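Local coordinates for 1,4-dihydroxy-2-naphthoyl-CoA hydrolase (Prochlorococcus marinus, PDB 2HX5), which probably hydrolyses 1,4-dihydroxy-2-naphthoyl-CoA to 1,4-dihydroxy-2-naphthoate and CoA, a step of phylloquinone (vitamin K1) biosynthesis, as a hot-dog-fold thioesterase, at residues E5-L9 with W140-S144; S41-L47 with G136-W140; V65-H71 with L117-I123. One frame throughout, in Å; residues are numbered along the deposited sequence.

Overall arrangement
From the N terminus, the short helix 5-8 opens contact 1, whose loop closes only at the end of the chain on helix 135-143. Contact 2 starts on helix 29-45 and closes on the same final helix, so its loop lies inside that of contact 1; the two share Trp-140 and touch through Trp-7 O and Ser-41 OG. Contact 3 pairs strands 65-76 and 111-124 and is nested within both larger loops. Contacts 1 and 2, with centres 8 Å apart, pack three helices together, whereas contact 3 knits the sheet. The centres of contacts 2 and 3 lie about 16 Å apart, and the two meet where Leu-67 packs against Ile-137.

Contact 1: E5-L9 with W140-S144; sequences ENWLL and WLEAS
Trp-7 and Ser-144 make the single hydrogen bond between helix 5-8 and the residue just after helix 135-143. The indole NE1 of Trp-7 donates to Ser-144 OG over 2.9 Å; the N-H...O angle is 174° and the oxygen lies almost exactly in the ring plane. The same hydroxyl donates in turn to Trp-140 O, 2.7 Å from Ser-144 OG, so OG accepts from one segment and donates within its own. That second bond fixes its rotation and leaves it turned to receive the indole. OG also sits over one face of the Trp-140 ring, toward the rim.

Apolar packing surrounds this polar link. Trp-7 and Trp-140 run past each other in opposite directions, their five-membered rings inclined at 46° in neither a stack nor an edge-to-face pair; Trp-7 CD1 comes 3.6 Å from Trp-140 NE1. On the six-membered ring of Trp-7, CZ2 touches the methyl CB of Ala-143 at 3.7 Å. With chi1 at 63°, CG of Trp-7 lies between the backbone N and the carbonyl carbon, which carries the indole across to helix 135-143. Leu-8 adds its two methyls beside Ser-144, CD2 reaching OG at 3.8 Å and CD1 facing CB.

Helix 29-45 fills in alongside: Tyr-45 meets Trp-7 edge-to-face, and Ser-41 is the polar partner of Trp-140 NE1. Toward the sheet, Trp-140 and Ser-144 pack on Pro-92 of strand 85-96, and Trp-140 also reaches Phe-100 and Val-102 of strand 99-108.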
loop_
_atom_site.group_PDB
_atom_site.type_symbol
_atom_site.label_atom_id
_atom_site.label_comp_id
_atom_site.label_asym_id
_atom_site.label_seq_id
_atom_site.Cartn_x
_atom_site.Cartn_y
_atom_site.Cartn_z
ATOM N N GLU A 5 -2.714 -24.959 -16.404
ATOM C CA GLU A 5 -1.460 -24.334 -15.979
ATOM C C GLU A 5 -1.308 -22.931 -16.561
ATOM O O GLU A 5 -0.663 -22.072 -15.960
ATOM C CB GLU A 5 -0.258 -25.153 -16.447
ATOM C CG GLU A 5 -0.195 -26.543 -15.893
ATOM C CD GLU A 5 0.950 -27.349 -16.511
ATOM O OE1 GLU A 5 1.912 -26.726 -17.036
ATOM O OE2 GLU A 5 0.875 -28.602 -16.469
ATOM N N ASN A 6 -1.899 -22.695 -17.729
ATOM C CA ASN A 6 -1.839 -21.408 -18.370
ATOM C C ASN A 6 -2.434 -20.323 -17.469
ATOM O O ASN A 6 -1.975 -19.161 -17.523
ATOM C CB ASN A 6 -2.582 -21.414 -19.709
ATOM C CG ASN A 6 -1.864 -22.192 -20.779
ATOM O OD1 ASN A 6 -2.453 -22.526 -21.805
ATOM N ND2 ASN A 6 -0.595 -22.482 -20.556
ATOM N N TRP A 7 -3.440 -20.672 -16.653
ATOM C CA TRP A 7 -4.003 -19.652 -15.768
ATOM C C TRP A 7 -3.793 -19.885 -14.258
ATOM O O TRP A 7 -4.107 -18.999 -13.460
ATOM C CB TRP A 7 -5.500 -19.412 -16.032
ATOM C CG TRP A 7 -6.421 -20.596 -15.792
ATOM C CD1 TRP A 7 -7.007 -20.937 -14.596
ATOM C CD2 TRP A 7 -6.900 -21.537 -16.736
ATOM N NE1 TRP A 7 -7.793 -22.026 -14.735
ATOM C CE2 TRP A 7 -7.746 -22.446 -16.043
ATOM C CE3 TRP A 7 -6.679 -21.734 -18.099
ATOM C CZ2 TRP A 7 -8.389 -23.500 -16.678
ATOM C CZ3 TRP A 7 -7.321 -22.764 -18.716
ATOM C CH2 TRP A 7 -8.149 -23.642 -18.017
ATOM N N LEU A 8 -3.260 -21.055 -13.889
ATOM C CA LEU A 8 -2.985 -21.399 -12.467
ATOM C C LEU A 8 -1.533 -21.334 -12.050
ATOM O O LEU A 8 -1.240 -21.365 -10.855
ATOM C CB LEU A 8 -3.547 -22.786 -12.139
ATOM C CG LEU A 8 -5.053 -22.991 -12.302
ATOM C CD1 LEU A 8 -5.446 -24.478 -12.025
ATOM C CD2 LEU A 8 -5.866 -22.074 -11.434
ATOM N N LEU A 9 -0.630 -21.283 -13.023
ATOM C CA LEU A 9 0.798 -21.133 -12.770
ATOM C C LEU A 9 1.206 -19.766 -13.242
ATOM O O LEU A 9 1.203 -19.490 -14.456
ATOM C CB LEU A 9 1.648 -22.200 -13.479
ATOM C CG LEU A 9 1.356 -23.642 -13.123
ATOM C CD1 LEU A 9 2.313 -24.623 -13.889
ATOM C CD2 LEU A 9 1.504 -23.841 -11.625
ATOM N N TRP A 140 -14.676 -20.977 -14.339
ATOM C CA TRP A 140 -13.310 -20.994 -13.914
ATOM C C TRP A 140 -13.038 -22.064 -12.865
ATOM O O TRP A 140 -12.050 -22.766 -12.967
ATOM C CB TRP A 140 -12.943 -19.598 -13.444
ATOM C CG TRP A 140 -11.565 -19.447 -12.842
ATOM C CD1 TRP A 140 -10.357 -19.300 -13.496
ATOM C CD2 TRP A 140 -11.270 -19.323 -11.445
ATOM N NE1 TRP A 140 -9.346 -19.144 -12.575
ATOM C CE2 TRP A 140 -9.888 -19.137 -11.320
ATOM C CE3 TRP A 140 -12.065 -19.326 -10.287
ATOM C CZ2 TRP A 140 -9.269 -18.990 -10.070
ATOM C CZ3 TRP A 140 -11.480 -19.159 -9.092
ATOM C CH2 TRP A 140 -10.098 -19.008 -8.972
ATOM N N LEU A 141 -13.874 -22.160 -11.838
ATOM C CA LEU A 141 -13.746 -23.206 -10.818
ATOM C C LEU A 141 -13.802 -24.586 -11.461
ATOM O O LEU A 141 -12.939 -25.446 -11.205
ATOM C CB LEU A 141 -14.827 -23.052 -9.749
ATOM C CG LEU A 141 -14.669 -21.858 -8.842
ATOM C CD1 LEU A 141 -15.913 -21.627 -7.990
ATOM C CD2 LEU A 141 -13.450 -22.020 -7.933
ATOM N N GLU A 142 -14.788 -24.803 -12.334
ATOM C CA GLU A 142 -14.926 -26.104 -12.971
ATOM C C GLU A 142 -13.680 -26.428 -13.826
ATOM O O GLU A 142 -13.178 -27.576 -13.767
ATOM C CB GLU A 142 -16.205 -26.146 -13.806
ATOM C CG GLU A 142 -16.666 -27.589 -14.136
ATOM C CD GLU A 142 -17.187 -28.328 -12.880
ATOM O OE1 GLU A 142 -17.626 -27.646 -11.924
ATOM O OE2 GLU A 142 -17.150 -29.581 -12.836
ATOM N N ALA A 143 -13.199 -25.458 -14.610
ATOM C CA ALA A 143 -12.075 -25.664 -15.530
ATOM C C ALA A 143 -10.800 -25.932 -14.767
ATOM O O ALA A 143 -9.887 -26.556 -15.277
ATOM C CB ALA A 143 -11.907 -24.472 -16.498
ATOM N N SER A 144 -10.731 -25.426 -13.536
ATOM C CA SER A 144 -9.544 -25.493 -12.713
ATOM C C SER A 144 -9.516 -26.725 -11.822
ATOM O O SER A 144 -8.604 -26.848 -10.988
ATOM C CB SER A 144 -9.460 -24.261 -11.814
ATOM O OG SER A 144 -9.355 -23.077 -12.566
#

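Contact 2: S41-L47 with G136-W140; sequences SLESYGL and GIDRW
A chi1 of 175° sets the Tyr-45 ring opposite its backbone N and lays it across the start of Trp-140, with Trp-140 CA over one face. Leu-42 takes a different staggered position, with CG opposite its carbonyl carbon and beside the backbone N, and its branch CD2 comes down on the indole of Trp-140 at about a right angle. That methyl, CD2 of Leu-42, stands 3.5 Å from the centroid of the five-membered ring, almost straight above it, a close CH-pi contact.

The rim of the same indole is gripped by its other neighbours. NE1 of Trp-140 donates to Ser-41 OG at 3.0 Å, the oxygen near the ring plane but the bond bent to 153°; OG also bonds Trp-7 O, which positions it. The indole edge points toward the face of Tyr-45 in an offset edge-to-face pair, with planes at 67°.

Leu-47 closes the other end: CD1 lies 3.3 Å from Gly-136 O, while CD2 touches Arg-139 NH2 at 3.5 Å. The Arg-139 chain bends at chi3, and its guanidinium, salt-bridged through NE to Glu-135, reaches the turn just after helix 29-45 through water 2, which accepts from Arg-139 NH1 at 3.1 Å and donates to Gly-46 O.

That helix ends in a Schellman motif, with Gly-46 at positive phi as C-prime and Leu-47 N bonded 3.0 Å from Leu-42 O. Leu-42 and Leu-47 belong to a site occupied by 2-ethoxyethanol, probably from the crystallisation liquor; helix 135-143 packs against both leucines, beside the long helix of the hot-dog fold, without adding residues to that site.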
loop_
_atom_site.group_PDB
_atom_site.type_symbol
_atom_site.label_atom_id
_atom_site.label_comp_id
_atom_site.label_asym_id
_atom_site.label_seq_id
_atom_site.Cartn_x
_atom_site.Cartn_y
_atom_site.Cartn_z
ATOM N N SER A 41 -5.466 -14.751 -12.989
ATOM C CA SER A 41 -5.977 -16.060 -13.372
ATOM C C SER A 41 -7.311 -16.034 -14.101
ATOM O O SER A 41 -7.504 -16.661 -15.114
ATOM C CB SER A 41 -6.073 -16.922 -12.118
ATOM O OG SER A 41 -6.447 -18.263 -12.459
ATOM N N LEU A 42 -8.210 -15.202 -13.584
ATOM C CA LEU A 42 -9.500 -15.064 -14.203
ATOM C C LEU A 42 -9.337 -14.490 -15.614
ATOM O O LEU A 42 -9.969 -14.988 -16.553
ATOM C CB LEU A 42 -10.409 -14.147 -13.381
ATOM C CG LEU A 42 -10.763 -14.615 -11.946
ATOM C CD1 LEU A 42 -11.589 -13.487 -11.267
ATOM C CD2 LEU A 42 -11.481 -15.952 -11.966
ATOM N N GLU A 43 -8.477 -13.475 -15.743
ATOM C CA GLU A 43 -8.149 -12.840 -17.047
ATOM C C GLU A 43 -7.576 -13.864 -18.058
ATOM O O GLU A 43 -7.994 -13.949 -19.209
ATOM C CB GLU A 43 -7.144 -11.737 -16.746
ATOM C CG GLU A 43 -6.544 -10.897 -17.831
ATOM C CD GLU A 43 -5.628 -9.864 -17.137
ATOM O OE1 GLU A 43 -4.423 -10.161 -16.878
ATOM O OE2 GLU A 43 -6.210 -8.828 -16.730
ATOM N N SER A 44 -6.613 -14.653 -17.575
ATOM C CA SER A 44 -5.915 -15.677 -18.378
ATOM C C SER A 44 -6.794 -16.848 -18.808
ATOM O O SER A 44 -6.546 -17.474 -19.832
ATOM C CB SER A 44 -4.734 -16.207 -17.575
ATOM O OG SER A 44 -4.044 -17.187 -18.332
ATOM N N TYR A 45 -7.780 -17.178 -17.994
ATOM C CA TYR A 45 -8.804 -18.154 -18.350
ATOM C C TYR A 45 -9.737 -17.598 -19.436
ATOM O O TYR A 45 -10.240 -18.344 -20.282
ATOM C CB TYR A 45 -9.592 -18.522 -17.106
ATOM C CG TYR A 45 -10.732 -19.433 -17.379
ATOM C CD1 TYR A 45 -10.516 -20.734 -17.846
ATOM C CD2 TYR A 45 -12.019 -19.007 -17.217
ATOM C CE1 TYR A 45 -11.573 -21.557 -18.146
ATOM C CE2 TYR A 45 -13.081 -19.836 -17.492
ATOM C CZ TYR A 45 -12.845 -21.102 -17.958
ATOM O OH TYR A 45 -13.908 -21.923 -18.234
ATOM N N GLY A 46 -9.947 -16.283 -19.419
ATOM C CA GLY A 46 -10.690 -15.584 -20.446
ATOM C C GLY A 46 -11.878 -14.782 -19.968
ATOM O O GLY A 46 -12.659 -14.337 -20.841
ATOM N N LEU A 47 -12.044 -14.559 -18.655
ATOM C CA LEU A 47 -13.161 -13.758 -18.158
ATOM C C LEU A 47 -12.873 -12.271 -18.329
ATOM O O LEU A 47 -11.730 -11.854 -18.398
ATOM C CB LEU A 47 -13.488 -14.095 -16.696
ATOM C CG LEU A 47 -13.825 -15.543 -16.356
ATOM C CD1 LEU A 47 -14.161 -15.657 -14.877
ATOM C CD2 LEU A 47 -14.945 -16.061 -17.223
ATOM N N GLY A 136 -19.370 -16.977 -14.605
ATOM C CA GLY A 136 -17.981 -17.001 -15.058
ATOM C C GLY A 136 -17.062 -17.581 -14.017
ATOM O O GLY A 136 -16.127 -18.314 -14.337
ATOM N N ILE A 137 -17.289 -17.238 -12.746
ATOM C CA ILE A 137 -16.506 -17.796 -11.643
ATOM C C ILE A 137 -16.755 -19.298 -11.542
ATOM O O ILE A 137 -15.827 -20.103 -11.388
ATOM C CB ILE A 137 -16.852 -17.075 -10.301
ATOM C CG1 ILE A 137 -16.434 -15.596 -10.369
ATOM C CG2 ILE A 137 -16.264 -17.798 -9.122
ATOM C CD1 ILE A 137 -14.939 -15.392 -10.403
ATOM N N ASP A 138 -18.012 -19.739 -11.755
ATOM C CA ASP A 138 -18.305 -21.152 -11.768
ATOM C C ASP A 138 -17.598 -21.879 -12.915
ATOM O O ASP A 138 -17.065 -22.953 -12.724
ATOM C CB ASP A 138 -19.798 -21.375 -11.861
ATOM C CG ASP A 138 -20.411 -21.850 -10.551
ATOM O OD1 ASP A 138 -19.670 -22.264 -9.627
ATOM O OD2 ASP A 138 -21.665 -21.818 -10.464
ATOM N N ARG A 139 -17.547 -21.280 -14.104
ATOM C CA ARG A 139 -16.758 -21.870 -15.204
ATOM C C ARG A 139 -15.260 -22.020 -14.919
ATOM O O ARG A 139 -14.650 -23.069 -15.230
ATOM C CB ARG A 139 -16.953 -21.046 -16.466
ATOM C CG ARG A 139 -18.310 -21.251 -17.111
ATOM C CD ARG A 139 -18.377 -20.653 -18.502
ATOM N NE ARG A 139 -18.468 -19.202 -18.502
ATOM C CZ ARG A 139 -17.570 -18.370 -19.022
ATOM N NH1 ARG A 139 -16.442 -18.822 -19.574
ATOM N NH2 ARG A 139 -17.812 -17.058 -18.964
ATOM N N TRP A 140 -14.676 -20.977 -14.339
ATOM C CA TRP A 140 -13.310 -20.994 -13.914
ATOM C C TRP A 140 -13.038 -22.064 -12.865
ATOM O O TRP A 140 -12.050 -22.766 -12.967
ATOM C CB TRP A 140 -12.943 -19.598 -13.444
ATOM C CG TRP A 140 -11.565 -19.447 -12.842
ATOM C CD1 TRP A 140 -10.357 -19.300 -13.496
ATOM C CD2 TRP A 140 -11.270 -19.323 -11.445
ATOM N NE1 TRP A 140 -9.346 -19.144 -12.575
ATOM C CE2 TRP A 140 -9.888 -19.137 -11.320
ATOM C CE3 TRP A 140 -12.065 -19.326 -10.287
ATOM C CZ2 TRP A 140 -9.269 -18.990 -10.070
ATOM C CZ3 TRP A 140 -11.480 -19.159 -9.092
ATOM C CH2 TRP A 140 -10.098 -19.008 -8.972
HETATM O O HOH W 1 -13.400 -18.470 -21.001
HETATM O O HOH W 2 -15.195 -16.383 -21.011
#

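Contact 3: V65-H71 with L117-I123; sequences VALPIIH and LIRHLAI
Leu-67 and His-120 form the one side-chain hydrogen bond between the two segments, at the break in strand 65-76: ND1 donates to Leu-67 O over 2.9 Å, nearly in the imidazole plane, though tilted 35° from the carbonyl plane. Ile-69 lies alongside and points the same way, its CG1 3.9 Å from the ring centroid over one face; that carbon also meets Ile-118 CG2 at 3.5 Å. On the opposite face of the sheet the Arg-119 guanidinium lies 10° from parallel to the His-71 ring, with CD2 of His-71 over it, while Gln-101 takes the NE of Arg-119.

Backbone bonds set these positions. Ala-66 and Ile-123 form a hydrogen-bonded antiparallel pair, and Leu-121 N bonds Pro-68 O. Ile-70 N reaches Arg-119 O and Arg-119 N reaches His-71 O, both at 2.9 Å, in a classic beta bulge.

Phe-100 of strand 99-108 stacks on His-120, and Trp-38 and His-35 of helix 29-45 pack against Leu-67 and Ile-69. His-35 and residues 66-69 surround a 2-ethoxyethanol, probably from the crystallisation liquor. Beyond strand 65-76, His-71 pairs with a strand of the third subunit and bonds its Asp-75, carrying the sheet across the interface.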
loop_
_atom_site.group_PDB
_atom_site.type_symbol
_atom_site.label_atom_id
_atom_site.label_comp_id
_atom_site.label_asym_id
_atom_site.label_seq_id
_atom_site.Cartn_x
_atom_site.Cartn_y
_atom_site.Cartn_z
ATOM N N VAL A 65 -23.184 -9.237 -8.367
ATOM C CA VAL A 65 -22.731 -10.162 -7.288
ATOM C C VAL A 65 -21.382 -9.685 -6.781
ATOM O O VAL A 65 -20.483 -9.442 -7.614
ATOM C CB VAL A 65 -22.621 -11.631 -7.797
ATOM C CG1 VAL A 65 -22.061 -12.538 -6.720
ATOM C CG2 VAL A 65 -23.998 -12.131 -8.234
ATOM N N ALA A 66 -21.275 -9.458 -5.466
ATOM C CA ALA A 66 -20.030 -9.114 -4.796
ATOM C C ALA A 66 -19.429 -10.428 -4.289
ATOM O O ALA A 66 -20.118 -11.383 -4.029
ATOM C CB ALA A 66 -20.273 -8.184 -3.597
ATOM N N LEU A 67 -18.108 -10.478 -4.195
ATOM C CA LEU A 67 -17.355 -11.681 -3.753
ATOM C C LEU A 67 -16.465 -11.310 -2.550
ATOM O O LEU A 67 -15.202 -11.462 -2.604
ATOM C CB LEU A 67 -16.529 -12.244 -4.901
ATOM C CG LEU A 67 -17.241 -12.673 -6.167
ATOM C CD1 LEU A 67 -16.290 -13.056 -7.267
ATOM C CD2 LEU A 67 -18.159 -13.866 -5.897
ATOM N N PRO A 68 -17.059 -10.815 -1.480
ATOM C CA PRO A 68 -16.236 -10.411 -0.330
ATOM C C PRO A 68 -15.421 -11.574 0.252
ATOM O O PRO A 68 -15.857 -12.718 0.333
ATOM C CB PRO A 68 -17.241 -9.957 0.711
ATOM C CG PRO A 68 -18.530 -10.639 0.321
ATOM C CD PRO A 68 -18.490 -10.607 -1.186
ATOM N N ILE A 69 -14.226 -11.223 0.660
ATOM C CA ILE A 69 -13.365 -12.106 1.394
ATOM C C ILE A 69 -13.850 -12.177 2.836
ATOM O O ILE A 69 -13.896 -11.163 3.543
ATOM C CB ILE A 69 -11.873 -11.659 1.284
ATOM C CG1 ILE A 69 -11.446 -11.834 -0.191
ATOM C CG2 ILE A 69 -10.965 -12.416 2.221
ATOM C CD1 ILE A 69 -10.203 -11.019 -0.645
ATOM N N ILE A 70 -14.157 -13.395 3.304
ATOM C CA ILE A 70 -14.612 -13.587 4.657
ATOM C C ILE A 70 -13.521 -14.142 5.587
ATOM O O ILE A 70 -13.672 -14.071 6.806
ATOM C CB ILE A 70 -15.884 -14.475 4.720
ATOM C CG1 ILE A 70 -15.680 -15.788 3.995
ATOM C CG2 ILE A 70 -17.038 -13.688 4.108
ATOM C CD1 ILE A 70 -16.704 -16.909 4.360
ATOM N N HIS A 71 -12.478 -14.721 5.014
ATOM C CA HIS A 71 -11.357 -15.296 5.790
ATOM C C HIS A 71 -10.146 -15.332 4.906
ATOM O O HIS A 71 -10.236 -15.628 3.713
ATOM C CB HIS A 71 -11.681 -16.709 6.290
ATOM C CG HIS A 71 -10.522 -17.415 6.915
ATOM N ND1 HIS A 71 -10.101 -17.130 8.198
ATOM C CD2 HIS A 71 -9.683 -18.371 6.441
ATOM C CE1 HIS A 71 -9.030 -17.862 8.477
ATOM N NE2 HIS A 71 -8.762 -18.639 7.436
ATOM N N LEU A 117 -4.292 -18.698 1.858
ATOM C CA LEU A 117 -5.627 -19.195 1.544
ATOM C C LEU A 117 -6.569 -18.011 1.675
ATOM O O LEU A 117 -6.507 -17.283 2.678
ATOM C CB LEU A 117 -6.017 -20.300 2.535
ATOM C CG LEU A 117 -7.367 -20.919 2.308
ATOM C CD1 LEU A 117 -7.311 -21.932 1.135
ATOM C CD2 LEU A 117 -7.834 -21.753 3.564
ATOM N N ILE A 118 -7.449 -17.779 0.703
ATOM C CA ILE A 118 -8.424 -16.705 0.692
ATOM C C ILE A 118 -9.772 -17.323 0.413
ATOM O O ILE A 118 -9.919 -18.042 -0.576
ATOM C CB ILE A 118 -8.102 -15.641 -0.359
ATOM C CG1 ILE A 118 -6.769 -14.966 -0.071
ATOM C CG2 ILE A 118 -9.208 -14.545 -0.364
ATOM C CD1 ILE A 118 -6.392 -13.823 -1.047
ATOM N N ARG A 119 -10.761 -17.078 1.276
ATOM C CA ARG A 119 -12.134 -17.570 1.120
ATOM C C ARG A 119 -13.106 -16.462 0.865
ATOM O O ARG A 119 -13.116 -15.471 1.571
ATOM C CB ARG A 119 -12.528 -18.333 2.393
ATOM C CG ARG A 119 -13.857 -19.042 2.313
ATOM C CD ARG A 119 -14.198 -19.794 3.638
ATOM N NE ARG A 119 -13.114 -20.688 4.008
ATOM C CZ ARG A 119 -12.551 -20.784 5.233
ATOM N NH1 ARG A 119 -13.029 -20.142 6.313
ATOM N NH2 ARG A 119 -11.486 -21.543 5.401
ATOM N N HIS A 120 -13.941 -16.660 -0.176
ATOM C CA HIS A 120 -14.923 -15.703 -0.626
ATOM C C HIS A 120 -16.333 -16.207 -0.470
ATOM O O HIS A 120 -16.572 -17.412 -0.645
ATOM C CB HIS A 120 -14.742 -15.448 -2.135
ATOM C CG HIS A 120 -13.412 -14.877 -2.550
ATOM N ND1 HIS A 120 -13.247 -13.553 -2.929
ATOM C CD2 HIS A 120 -12.201 -15.482 -2.704
ATOM C CE1 HIS A 120 -11.957 -13.377 -3.246
ATOM N NE2 HIS A 120 -11.323 -14.533 -3.162
ATOM N N LEU A 121 -17.262 -15.291 -0.237
ATOM C CA LEU A 121 -18.678 -15.596 -0.241
ATOM C C LEU A 121 -19.296 -14.766 -1.364
ATOM O O LEU A 121 -18.985 -13.557 -1.481
ATOM C CB LEU A 121 -19.268 -15.180 1.115
ATOM C CG LEU A 121 -20.669 -15.491 1.567
ATOM C CD1 LEU A 121 -20.997 -16.975 1.386
ATOM C CD2 LEU A 121 -20.749 -15.082 3.055
ATOM N N ALA A 122 -20.219 -15.374 -2.107
ATOM C CA ALA A 122 -21.001 -14.612 -3.088
ATOM C C ALA A 122 -22.225 -13.997 -2.402
ATOM O O ALA A 122 -23.002 -14.724 -1.771
ATOM C CB ALA A 122 -21.419 -15.477 -4.298
ATOM N N ILE A 123 -22.380 -12.676 -2.518
ATOM C CA ILE A 123 -23.564 -11.974 -2.038
ATOM C C ILE A 123 -24.081 -11.053 -3.108
ATOM O O ILE A 123 -23.344 -10.570 -3.971
ATOM C CB ILE A 123 -23.304 -11.179 -0.741
ATOM C CG1 ILE A 123 -22.318 -10.034 -0.985
ATOM C CG2 ILE A 123 -22.828 -12.147 0.349
ATOM C CD1 ILE A 123 -21.995 -9.192 0.279
#